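Local coordinates for serine-rich Repeat Adhesion Glycoprotein (Srr1) (Streptococcus agalactiae, PDB 4MBO), which binds fibrinogen, probably through its immunoglobulin-like domains, in attachment of the streptococcus to its host, at residues 188-193 with 283-288; 58-63 with 102-107. All coordinates share one frame; numbering follows the deposited sequence.

Interaction 1: 188-193 with 283-288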
ATOM      1  N   THR A 188       2.232  -9.088   3.006  1.00 17.51           N
ATOM      2  CA  THR A 188       2.329  -9.583   1.651  1.00 16.82           C
ATOM      3  C   THR A 188       3.459  -8.845   0.954  1.00 15.87           C
ATOM      4  O   THR A 188       3.449  -7.618   0.819  1.00 16.77           O
ATOM      5  CB  THR A 188       1.020  -9.391   0.863  1.00 17.73           C
ATOM      6  OG1 THR A 188      -0.070 -10.033   1.553  1.00 20.34           O
ATOM      7  CG2 THR A 188       1.145  -9.963  -0.533  1.00 18.16           C
ATOM      8  N   TYR A 189       4.416  -9.631   0.484  1.00 14.77           N
ATOM      9  CA  TYR A 189       5.613  -9.172  -0.179  1.00 14.60           C
ATOM     10  C   TYR A 189       5.543  -9.662  -1.606  1.00 13.62           C
ATOM     11  O   TYR A 189       5.578 -10.881  -1.870  1.00 14.52           O
ATOM     12  CB  TYR A 189       6.851  -9.761   0.562  1.00 14.79           C
ATOM     13  CG  TYR A 189       8.180  -9.454  -0.102  1.00 14.37           C
ATOM     14  CD1 TYR A 189       8.699  -8.171  -0.102  1.00 15.38           C
ATOM     15  CD2 TYR A 189       8.931 -10.451  -0.706  1.00 14.01           C
ATOM     16  CE1 TYR A 189       9.923  -7.874  -0.681  1.00 15.64           C
ATOM     17  CE2 TYR A 189      10.150 -10.164  -1.283  1.00 14.83           C
ATOM     18  CZ  TYR A 189      10.654  -8.885  -1.268  1.00 14.70           C
ATOM     19  OH  TYR A 189      11.873  -8.572  -1.867  1.00 15.38           O
ATOM     20  N   ILE A 190       5.513  -8.732  -2.525  1.00 13.52           N
ATOM     21  CA  ILE A 190       5.371  -9.055  -3.933  1.00 13.27           C
ATOM     22  C   ILE A 190       6.616  -8.700  -4.726  1.00 13.29           C
ATOM     23  O   ILE A 190       7.222  -7.636  -4.527  1.00 13.90           O
ATOM     24  CB  ILE A 190       4.142  -8.361  -4.530  1.00 14.59           C
ATOM     25  CG1 ILE A 190       2.899  -8.822  -3.792  1.00 15.53           C
ATOM     26  CG2 ILE A 190       4.025  -8.699  -6.022  1.00 14.82           C
ATOM     27  CD1 ILE A 190       1.596  -8.341  -4.387  1.00 17.19           C
ATOM     28  N   THR A 191       7.012  -9.624  -5.608  1.00 12.74           N
ATOM     29  CA  THR A 191       8.146  -9.471  -6.457  1.00 13.11           C
ATOM     30  C   THR A 191       7.728  -9.459  -7.914  1.00 13.23           C
ATOM     31  O   THR A 191       6.988 -10.363  -8.358  1.00 14.17           O
ATOM     32  CB  THR A 191       9.151 -10.634  -6.244  1.00 13.37           C
ATOM     33  OG1 THR A 191       9.604 -10.621  -4.871  1.00 14.47           O
ATOM     34  CG2 THR A 191      10.365 -10.444  -7.116  1.00 14.80           C
ATOM     35  N   GLN A 192       8.177  -8.442  -8.649  1.00 13.26           N
ATOM     36  CA  GLN A 192       7.962  -8.383 -10.096  1.00 13.73           C
ATOM     37  C   GLN A 192       9.258  -8.790 -10.784  1.00 13.34           C
ATOM     38  O   GLN A 192      10.321  -8.217 -10.531  1.00 13.84           O
ATOM     39  CB  GLN A 192       7.572  -7.011 -10.563  1.00 14.66           C
ATOM     40  CG  GLN A 192       6.245  -6.541 -10.002  1.00 15.17           C
ATOM     41  CD  GLN A 192       5.980  -5.085 -10.335  1.00 15.95           C
ATOM     42  OE1 GLN A 192       6.926  -4.282 -10.493  1.00 17.38           O
ATOM     43  NE2 GLN A 192       4.704  -4.717 -10.401  1.00 16.96           N
ATOM     44  N   ILE A 193       9.159  -9.805 -11.637  1.00 13.85           N
ATOM     45  CA  ILE A 193      10.278 -10.297 -12.423  1.00 14.11           C
ATOM     46  C   ILE A 193      10.061  -9.752 -13.840  1.00 14.44           C
ATOM     47  O   ILE A 193       9.033  -9.978 -14.459  1.00 14.36           O
ATOM     48  CB  ILE A 193      10.333 -11.835 -12.406  1.00 16.25           C
ATOM     49  CG1 ILE A 193      10.710 -12.335 -10.998  1.00 17.90           C
ATOM     50  CG2 ILE A 193      11.283 -12.402 -13.444  1.00 16.64           C
ATOM     51  CD1 ILE A 193       9.535 -12.639 -10.143  1.00 19.75           C
ATOM     52  N   SER A 283       6.459 -11.333 -18.102  1.00 17.68           N
ATOM     53  CA  SER A 283       6.812 -10.901 -16.749  1.00 16.07           C
ATOM     54  C   SER A 283       6.159 -11.859 -15.760  1.00 15.50           C
ATOM     55  O   SER A 283       5.142 -12.509 -16.076  1.00 16.49           O
ATOM     56  CB  SER A 283       6.351  -9.471 -16.472  1.00 16.93           C
ATOM     57  OG  SER A 283       6.955  -8.544 -17.376  1.00 17.35           O
ATOM     58  N   TYR A 284       6.774 -12.045 -14.603  1.00 14.57           N
ATOM     59  CA  TYR A 284       6.186 -12.870 -13.568  1.00 15.11           C
ATOM     60  C   TYR A 284       6.009 -12.041 -12.303  1.00 15.36           C
ATOM     61  O   TYR A 284       6.725 -11.075 -12.070  1.00 15.46           O
ATOM     62  CB  TYR A 284       7.038 -14.090 -13.225  1.00 15.48           C
ATOM     63  CG  TYR A 284       7.229 -15.051 -14.367  1.00 15.88           C
ATOM     64  CD1 TYR A 284       6.228 -15.933 -14.727  1.00 17.36           C
ATOM     65  CD2 TYR A 284       8.400 -15.060 -15.088  1.00 17.04           C
ATOM     66  CE1 TYR A 284       6.367 -16.795 -15.789  1.00 19.44           C
ATOM     67  CE2 TYR A 284       8.579 -15.946 -16.131  1.00 19.06           C
ATOM     68  CZ  TYR A 284       7.565 -16.804 -16.483  1.00 20.88           C
ATOM     69  OH  TYR A 284       7.739 -17.671 -17.549  1.00 23.65           O
ATOM     70  N   VAL A 285       4.997 -12.390 -11.526  1.00 14.61           N
ATOM     71  CA  VAL A 285       4.754 -11.780 -10.234  1.00 14.09           C
ATOM     72  C   VAL A 285       4.737 -12.932  -9.221  1.00 14.64           C
ATOM     73  O   VAL A 285       3.981 -13.893  -9.359  1.00 16.29           O
ATOM     74  CB  VAL A 285       3.448 -11.015 -10.212  1.00 16.27           C
ATOM     75  CG1 VAL A 285       3.250 -10.401  -8.855  1.00 16.69           C
ATOM     76  CG2 VAL A 285       3.416  -9.961 -11.316  1.00 17.45           C
ATOM     77  N   VAL A 286       5.575 -12.828  -8.195  1.00 13.70           N
ATOM     78  CA  VAL A 286       5.634 -13.803  -7.125  1.00 14.03           C
ATOM     79  C   VAL A 286       5.058 -13.156  -5.873  1.00 13.61           C
ATOM     80  O   VAL A 286       5.582 -12.124  -5.392  1.00 13.89           O
ATOM     81  CB  VAL A 286       7.061 -14.279  -6.831  1.00 14.08           C
ATOM     82  CG1 VAL A 286       7.013 -15.265  -5.663  1.00 14.53           C
ATOM     83  CG2 VAL A 286       7.695 -14.881  -8.072  1.00 14.87           C
ATOM     84  N   LEU A 287       3.967 -13.697  -5.347  1.00 14.09           N
ATOM     85  CA  LEU A 287       3.360 -13.165  -4.145  1.00 14.85           C
ATOM     86  C   LEU A 287       3.711 -14.073  -2.989  1.00 15.92           C
ATOM     87  O   LEU A 287       3.492 -15.280  -3.061  1.00 16.97           O
ATOM     88  CB  LEU A 287       1.855 -13.071  -4.269  1.00 16.96           C
ATOM     89  CG  LEU A 287       1.322 -12.193  -5.412  1.00 17.63           C
ATOM     90  CD1 LEU A 287       1.177 -12.954  -6.702  1.00 18.95           C
ATOM     91  CD2 LEU A 287      -0.027 -11.651  -4.966  1.00 22.27           C
ATOM     92  N   VAL A 288       4.305 -13.511  -1.955  1.00 14.23           N
ATOM     93  CA  VAL A 288       4.673 -14.241  -0.741  1.00 15.12           C
ATOM     94  C   VAL A 288       3.920 -13.655   0.451  1.00 16.60           C
ATOM     95  O   VAL A 288       4.086 -12.460   0.766  1.00 18.20           O
ATOM     96  CB  VAL A 288       6.188 -14.173  -0.499  1.00 15.99           C
ATOM     97  CG1 VAL A 288       6.576 -14.773   0.856  1.00 17.51           C
ATOM     98  CG2 VAL A 288       6.942 -14.836  -1.637  1.00 16.20           C
TER
HETATM   99  O   HOH W   1       7.675 -11.990  -3.508  1.00 15.35           O

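Interaction 2: 58-63 with 102-107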
ATOM      1  N   ASP A  58     -26.413   9.043  16.097  1.00 21.02           N
ATOM      2  CA  ASP A  58     -26.350  10.019  15.001  1.00 21.23           C
ATOM      3  C   ASP A  58     -24.957   9.939  14.420  1.00 18.02           C
ATOM      4  O   ASP A  58     -24.008   9.498  15.095  1.00 17.63           O
ATOM      5  CB  ASP A  58     -26.568  11.460  15.451  1.00 24.21           C
ATOM      6  CG  ASP A  58     -27.951  11.742  15.854  1.00 28.59           C
ATOM      7  OD1 ASP A  58     -28.877  10.936  15.552  1.00 31.73           O
ATOM      8  OD2 ASP A  58     -28.099  12.816  16.497  1.00 31.92           O
ATOM      9  N   VAL A  59     -24.825  10.386  13.180  1.00 17.40           N
ATOM     10  CA  VAL A  59     -23.551  10.296  12.490  1.00 16.49           C
ATOM     11  C   VAL A  59     -23.142  11.606  11.851  1.00 17.39           C
ATOM     12  O   VAL A  59     -23.968  12.510  11.686  1.00 17.91           O
ATOM     13  CB  VAL A  59     -23.576   9.220  11.375  1.00 16.98           C
ATOM     14  CG1 VAL A  59     -23.884   7.835  11.947  1.00 18.96           C
ATOM     15  CG2 VAL A  59     -24.574   9.565  10.289  1.00 18.50           C
ATOM     16  N   PHE A  60     -21.859  11.718  11.522  1.00 16.09           N
ATOM     17  CA  PHE A  60     -21.381  12.793  10.645  1.00 16.48           C
ATOM     18  C   PHE A  60     -20.357  12.145   9.743  1.00 16.50           C
ATOM     19  O   PHE A  60     -19.809  11.085  10.072  1.00 15.79           O
ATOM     20  CB  PHE A  60     -20.875  14.055  11.362  1.00 17.27           C
ATOM     21  CG  PHE A  60     -19.585  13.890  12.090  1.00 17.63           C
ATOM     22  CD1 PHE A  60     -18.369  14.132  11.444  1.00 16.98           C
ATOM     23  CD2 PHE A  60     -19.568  13.492  13.411  1.00 18.27           C
ATOM     24  CE1 PHE A  60     -17.174  13.998  12.120  1.00 18.17           C
ATOM     25  CE2 PHE A  60     -18.367  13.342  14.084  1.00 17.62           C
ATOM     26  CZ  PHE A  60     -17.164  13.586  13.429  1.00 17.90           C
ATOM     27  N   THR A  61     -20.127  12.753   8.573  1.00 16.27           N
ATOM     28  CA  THR A  61     -19.314  12.134   7.554  1.00 15.74           C
ATOM     29  C   THR A  61     -18.241  13.061   7.028  1.00 14.93           C
ATOM     30  O   THR A  61     -18.550  14.178   6.591  1.00 16.64           O
ATOM     31  CB  THR A  61     -20.230  11.682   6.389  1.00 18.27           C
ATOM     32  OG1 THR A  61     -21.324  10.892   6.917  1.00 19.56           O
ATOM     33  CG2 THR A  61     -19.501  10.861   5.360  1.00 19.24           C
ATOM     34  N   VAL A  62     -17.003  12.584   7.032  1.00 14.53           N
ATOM     35  CA  VAL A  62     -15.886  13.285   6.366  1.00 14.69           C
ATOM     36  C   VAL A  62     -15.672  12.575   5.025  1.00 15.22           C
ATOM     37  O   VAL A  62     -15.394  11.382   4.986  1.00 15.13           O
ATOM     38  CB  VAL A  62     -14.621  13.272   7.206  1.00 16.67           C
ATOM     39  CG1 VAL A  62     -13.459  13.904   6.461  1.00 16.80           C
ATOM     40  CG2 VAL A  62     -14.866  13.971   8.525  1.00 17.63           C
ATOM     41  N   LYS A  63     -15.845  13.300   3.939  1.00 13.39           N
ATOM     42  CA  LYS A  63     -15.746  12.719   2.599  1.00 14.59           C
ATOM     43  C   LYS A  63     -14.364  12.919   2.018  1.00 13.80           C
ATOM     44  O   LYS A  63     -13.858  14.026   2.020  1.00 15.94           O
ATOM     45  CB  LYS A  63     -16.796  13.340   1.708  1.00 17.06           C
ATOM     46  CG  LYS A  63     -18.211  13.257   2.269  1.00 20.56           C
ATOM     47  CD  LYS A  63     -19.130  14.043   1.339  1.00 26.28           C
ATOM     48  CE  LYS A  63     -20.533  14.163   1.848  1.00 33.97           C
ATOM     49  NZ  LYS A  63     -21.293  14.854   0.767  1.00 37.53           N
ATOM     50  N   ILE A 102     -15.306   8.722   5.707  1.00 14.04           N
ATOM     51  CA  ILE A 102     -15.098   8.354   7.092  1.00 13.96           C
ATOM     52  C   ILE A 102     -16.389   8.726   7.846  1.00 15.68           C
ATOM     53  O   ILE A 102     -16.794   9.887   7.881  1.00 16.07           O
ATOM     54  CB  ILE A 102     -13.928   9.076   7.733  1.00 15.02           C
ATOM     55  CG1 ILE A 102     -12.668   9.001   6.839  1.00 16.07           C
ATOM     56  CG2 ILE A 102     -13.695   8.499   9.112  1.00 16.64           C
ATOM     57  CD1 ILE A 102     -11.605   9.988   7.200  1.00 17.10           C
ATOM     58  N   THR A 103     -17.050   7.737   8.412  1.00 15.34           N
ATOM     59  CA  THR A 103     -18.292   7.929   9.117  1.00 15.94           C
ATOM     60  C   THR A 103     -18.048   7.777  10.599  1.00 16.32           C
ATOM     61  O   THR A 103     -17.518   6.749  11.067  1.00 16.68           O
ATOM     62  CB  THR A 103     -19.360   6.902   8.705  1.00 17.26           C
ATOM     63  OG1 THR A 103     -19.613   7.015   7.311  1.00 17.49           O
ATOM     64  CG2 THR A 103     -20.684   7.089   9.445  1.00 17.27           C
ATOM     65  N   TYR A 104     -18.421   8.816  11.336  1.00 15.36           N
ATOM     66  CA  TYR A 104     -18.333   8.839  12.789  1.00 16.32           C
ATOM     67  C   TYR A 104     -19.723   8.742  13.394  1.00 16.64           C
ATOM     68  O   TYR A 104     -20.665   9.386  12.939  1.00 17.23           O
ATOM     69  CB  TYR A 104     -17.675  10.123  13.275  1.00 16.70           C
ATOM     70  CG  TYR A 104     -16.199  10.194  13.008  1.00 16.77           C
ATOM     71  CD1 TYR A 104     -15.280   9.695  13.928  1.00 17.39           C
ATOM     72  CD2 TYR A 104     -15.716  10.810  11.876  1.00 17.00           C
ATOM     73  CE1 TYR A 104     -13.907   9.786  13.668  1.00 18.42           C
ATOM     74  CE2 TYR A 104     -14.372  10.903  11.610  1.00 17.83           C
ATOM     75  CZ  TYR A 104     -13.474  10.405  12.512  1.00 18.14           C
ATOM     76  OH  TYR A 104     -12.145  10.523  12.185  1.00 21.47           O
ATOM     77  N   THR A 105     -19.840   7.928  14.444  1.00 16.20           N
ATOM     78  CA  THR A 105     -21.099   7.712  15.140  1.00 18.59           C
ATOM     79  C   THR A 105     -20.989   8.159  16.595  1.00 19.34           C
ATOM     80  O   THR A 105     -20.101   7.691  17.326  1.00 19.81           O
ATOM     81  CB  THR A 105     -21.486   6.234  15.084  1.00 19.09           C
ATOM     82  OG1 THR A 105     -21.517   5.797  13.710  1.00 19.33           O
ATOM     83  CG2 THR A 105     -22.872   6.003  15.735  1.00 20.08           C
ATOM     84  N   TRP A 106     -21.868   9.074  17.003  1.00 19.35           N
ATOM     85  CA  TRP A 106     -21.854   9.603  18.354  1.00 20.39           C
ATOM     86  C   TRP A 106     -22.245   8.543  19.396  1.00 21.52           C
ATOM     87  O   TRP A 106     -23.174   7.753  19.193  1.00 21.29           O
ATOM     88  CB  TRP A 106     -22.801  10.787  18.483  1.00 20.36           C
ATOM     89  CG  TRP A 106     -22.438  11.938  17.606  1.00 20.55           C
ATOM     90  CD1 TRP A 106     -23.062  12.319  16.471  1.00 21.86           C
ATOM     91  CD2 TRP A 106     -21.330  12.842  17.784  1.00 19.98           C
ATOM     92  NE1 TRP A 106     -22.412  13.390  15.914  1.00 24.86           N
ATOM     93  CE2 TRP A 106     -21.389  13.773  16.752  1.00 23.49           C
ATOM     94  CE3 TRP A 106     -20.325  12.972  18.760  1.00 20.18           C
ATOM     95  CZ2 TRP A 106     -20.451  14.829  16.632  1.00 19.24           C
ATOM     96  CZ3 TRP A 106     -19.393  14.010  18.653  1.00 20.63           C
ATOM     97  CH2 TRP A 106     -19.454  14.913  17.580  1.00 20.43           C
ATOM     98  N   THR A 107     -21.583   8.591  20.532  1.00 21.95           N
ATOM     99  CA  THR A 107     -21.854   7.645  21.611  1.00 23.03           C
ATOM    100  C   THR A 107     -22.972   8.076  22.563  1.00 23.56           C
ATOM    101  O   THR A 107     -23.471   9.201  22.533  1.00 23.34           O
ATOM    102  CB  THR A 107     -20.591   7.462  22.457  1.00 24.80           C
ATOM    103  OG1 THR A 107     -20.268   8.728  23.064  1.00 24.25           O
ATOM    104  CG2 THR A 107     -19.432   6.925  21.649  1.00 25.19           C
TER
HETATM  105  O   HOH W   2     -21.883   8.188   6.294  1.00 20.01           O

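Interaction 1: 188-193 with 283-288
The Tyr284 ring meets the other strand at its edge, where CG2 of Ile193 lies near the ring plane; Trp273 stacks on the ring and Tyr260 makes an edge-to-face contact with it. The pairing is a regular antiparallel beta ladder in the C-terminal, immunoglobulin-like domain of the fibrinogen-binding adhesin. The CB atoms of Tyr284 and Ile193 stand 4.1 Å apart, and beyond them the ring leads away from strand 188-193. Tyr189 turns to the same side of the sheet, where CG anti to the backbone N (chi1 175°) lays the side chain against Ile177 and Ile213; its OH is hydrogen-bonded to OG of Ser299 and of Ser175. Six backbone hydrogen bonds join Tyr189 with Val288, Thr191 with Val286 and Ile193 with Tyr284; that from Tyr189 N to Val288 O is practically straight, at 179°.

Across the face carrying Tyr189, Thr191, Ile193 and Val286, CD1 of Ile193 crosses to CG2 of Val286 at 3.6 Å. Strand 210-215 of the facing sheet covers this side, with Ile213 also against Thr191 and Val286. On the reverse face CG2 of Ile190 presses on CG1 of Val285 at 3.4 Å, tighter than ordinary carbon contact, while its CD1 runs alongside CD2 of Leu287. The Gln192 amide is hydrogen-bonded at both ends, OE1 to NH2 of Arg174 and NE2 to the carbonyl O of Thr241.

Thr191 OG1, also hydrogen-bonded to Ser299, donates to a water at 2.7 Å. That water gives one hydrogen to Tyr189 O at 2.9 Å and the other to Val286 O at 2.8 Å, linking the two strands.

Interaction 2: 58-63 with 102-107
Ile102 opens an antiparallel ladder, paired with Val62 through two backbone hydrogen bonds, N to O in each direction and both 2.8 Å long; CB of Ile102 lies 4.3 Å from CB of Val62 on the inner face of the sheet. Thr103 points to the reverse face, where a water joins its OG1 to OG1 of Thr61, 2.8 Å from each; the Thr61 hydroxyl is also hydrogen-bonded to Asp12. CG2 of Thr103 rests against Val59.

Tyr104, joined to Phe60 by two backbone hydrogen bonds, starts the aromatic cluster. Its CB sits over one face of the Phe60 ring, 3.7 Å from the centroid, a CH-pi contact, while the two rings run nearly parallel (12°) but slid apart. Phe60 reaches this place with CG wedged between its backbone N and carbonyl carbon (chi1 71°), which brings the ring end toward strand 102-106. Thr105 returns to the outer face, its OG1 beside CG1 of Val59. The backbone N of Trp106 is hydrogen-bonded to Asp58 O at 2.9 Å, and its indole leans obliquely on Phe60, CZ2 being 3.6 Å from CD2. NE1 of this indole is buried without a polar partner in the model. Thr107 N-caps helix 108-111, its OG1 hydrogen-bonded to Ala110 N.

In this sheet of the bacterial immunoglobulin-like domain, strand 89-95 flanks 101-106; the other edge of 59-64 meets Lys11, Val13 and Ser14 at its start and strand 139-145 at Lys63. Strands 43-51 and 116-126 of the second sheet pack against the aromatic side, Phe49 edge-to-face with Phe60 and Met122 on Ile102 and Tyr104.

Both interactions are buried antiparallel ladders, but they hold different elements: 58-63 with 102-107 lies in the bacterial Ig domain, and 188-193 with 283-288 in the C-terminal adhesin domain. They come in series along the chain, on opposite sides of its centre, with centres 38 Å apart. In both, one face turns to a second sheet. Interaction 2 fills it chiefly with clustered aromatic rings and has a reverse face partly exposed at Val59, Thr103 and Thr105, with Thr61 buried; interaction 1 sets two tyrosines apart among aliphatic side chains and a threonine, without ring contact across the two strands. Each has a bridging water, carried by hydroxyls alone in interaction 2 but also by backbone carbonyls in interaction 1.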